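PDB 7NKG: methyl-coenzyme M reductase gamma subunit from Methermicoccus shengliensis DSM 18856, which forms part of the enzyme that probably carries out the methane-releasing step of methanogenesis, with coenzyme M and the nickel cofactor factor 430. Local coordinates for residues T12-A15 / Q16-K20. Residues are numbered along the deposited sequence; the frame is centred on the assembly and turned at random.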
loop_
_atom_site.group_PDB
_atom_site.type_symbol
_atom_site.label_atom_id
_atom_site.label_comp_id
_atom_site.label_asym_id
_atom_site.label_seq_id
_atom_site.Cartn_x
_atom_site.Cartn_y
_atom_site.Cartn_z
ATOM N N THR C 12 -41.983 -31.741 -10.258
ATOM C CA THR C 12 -41.494 -32.583 -11.357
ATOM C C THR C 12 -40.672 -33.758 -10.794
ATOM O O THR C 12 -40.314 -33.745 -9.604
ATOM C CB THR C 12 -40.645 -31.747 -12.336
ATOM O OG1 THR C 12 -39.425 -31.352 -11.697
ATOM C CG2 THR C 12 -41.403 -30.553 -12.914
ATOM N N SER C 13 -40.291 -34.741 -11.656
ATOM C CA SER C 13 -39.437 -35.855 -11.234
ATOM C C SER C 13 -38.107 -35.320 -10.662
ATOM O O SER C 13 -37.607 -35.864 -9.687
ATOM C CB SER C 13 -39.136 -36.772 -12.416
ATOM O OG SER C 13 -38.419 -36.062 -13.419
ATOM N N VAL C 14 -37.565 -34.227 -11.232
ATOM C CA VAL C 14 -36.319 -33.636 -10.750
ATOM C C VAL C 14 -36.482 -33.173 -9.297
ATOM O O VAL C 14 -35.632 -33.475 -8.468
ATOM C CB VAL C 14 -35.876 -32.470 -11.654
ATOM C CG1 VAL C 14 -34.684 -31.721 -11.052
ATOM C CG2 VAL C 14 -35.535 -32.963 -13.055
ATOM N N ALA C 15 -37.567 -32.451 -8.987
ATOM C CA ALA C 15 -37.825 -31.979 -7.621
ATOM C C ALA C 15 -38.043 -33.167 -6.683
ATOM O O ALA C 15 -37.542 -33.160 -5.554
ATOM C CB ALA C 15 -39.044 -31.070 -7.595
ATOM N N GLN C 16 -38.753 -34.204 -7.153
ATOM C CA GLN C 16 -38.977 -35.396 -6.335
ATOM C C GLN C 16 -37.657 -36.100 -6.019
ATOM O O GLN C 16 -37.445 -36.521 -4.881
ATOM C CB GLN C 16 -39.928 -36.358 -7.045
ATOM C CG GLN C 16 -41.354 -35.808 -7.130
ATOM C CD GLN C 16 -42.211 -36.516 -8.157
ATOM O OE1 GLN C 16 -41.842 -37.558 -8.718
ATOM N NE2 GLN C 16 -43.387 -35.959 -8.420
ATOM N N ASN C 17 -36.753 -36.186 -7.011
ATOM C CA ASN C 17 -35.430 -36.804 -6.829
ATOM C C ASN C 17 -34.568 -35.956 -5.905
ATOM O O ASN C 17 -33.864 -36.501 -5.068
ATOM C CB ASN C 17 -34.738 -36.999 -8.171
ATOM C CG ASN C 17 -35.442 -38.045 -9.015
ATOM O OD1 ASN C 17 -35.952 -39.058 -8.498
ATOM N ND2 ASN C 17 -35.520 -37.817 -10.314
ATOM N N ARG C 18 -34.663 -34.625 -6.014
ATOM C CA ARG C 18 -33.931 -33.727 -5.110
ATOM C C ARG C 18 -34.349 -33.971 -3.649
ATOM O O ARG C 18 -33.487 -34.075 -2.781
ATOM C CB ARG C 18 -34.187 -32.267 -5.518
ATOM C CG ARG C 18 -33.355 -31.889 -6.727
ATOM C CD ARG C 18 -33.555 -30.494 -7.246
ATOM N NE ARG C 18 -32.618 -30.254 -8.336
ATOM C CZ ARG C 18 -32.322 -29.064 -8.849
ATOM N NH1 ARG C 18 -32.900 -27.962 -8.374
ATOM N NH2 ARG C 18 -31.443 -28.963 -9.835
ATOM N N ARG C 19 -35.653 -34.152 -3.395
ATOM C CA ARG C 19 -36.133 -34.451 -2.038
ATOM C C ARG C 19 -35.709 -35.859 -1.599
ATOM O O ARG C 19 -35.440 -36.065 -0.418
ATOM C CB ARG C 19 -37.647 -34.265 -1.932
ATOM C CG ARG C 19 -38.060 -32.799 -2.064
ATOM C CD ARG C 19 -39.512 -32.588 -1.674
ATOM N NE ARG C 19 -40.428 -33.077 -2.712
ATOM C CZ ARG C 19 -40.774 -32.407 -3.809
ATOM N NH1 ARG C 19 -40.294 -31.187 -4.032
ATOM N NH2 ARG C 19 -41.605 -32.947 -4.692
ATOM N N LYS C 20 -35.619 -36.825 -2.531
ATOM C CA LYS C 20 -35.115 -38.165 -2.203
ATOM C C LYS C 20 -33.656 -38.071 -1.726
ATOM O O LYS C 20 -33.322 -38.634 -0.693
ATOM C CB LYS C 20 -35.184 -39.108 -3.421
ATOM C CG LYS C 20 -36.574 -39.663 -3.692
ATOM C CD LYS C 20 -36.583 -40.566 -4.920
ATOM C CE LYS C 20 -37.912 -41.279 -5.040
ATOM N NZ LYS C 20 -37.970 -42.116 -6.270
#
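R19 folds its guanidinium back over A15, so that one face of the group lies above A15 O. A15 O is centred on that face, 3.7 Å above the guanidinium plane of R19. R19 NH1 also comes within 3.8 Å of A15 CB. The bend at chi3 (-75°) turns the chain back toward the start of the helix. There R19 NH1 is hydrogen-bonded to Y8 O and G10 O, in the segment leading into the helix. With an alanine here, the carbonyls of Y8 and G10 would probably lose this donor, and A15 O the guanidinium above it, though the backbone bond from R19 N would stay.

V14 and R18, one turn apart, run alongside each other on the same side of the helix. V14 CG1 approaches the R18 guanidinium obliquely, 3.7 Å from R18 NE. R18 is extended from CG to NE, which carries its charged end out to T214 O and into a cation-pi contact with W101. R18 NH1 also bonds to the backbone of another protein chain, so this buried arginine reaches the subunit interface.

N17 ND2 lies 2.9 Å from S13 O, but the angle is too poor for a hydrogen bond. N17 ND2 is hydrogen-bonded instead to K211 O and T213 O. S13 O is taken by N17 N at 2.8 Å.

The backbone bonds run from i+4 to i, starting with Q16 N to T12 O at 2.9 Å. T12 OG1 accepts a long, weak bond from A15 N (3.5 Å) and is also hydrogen-bonded to D226 OD2. This is the N-cap and first turns of an alpha helix, 13-23, tied by its side chains to the 211-226 region of the gamma subunit.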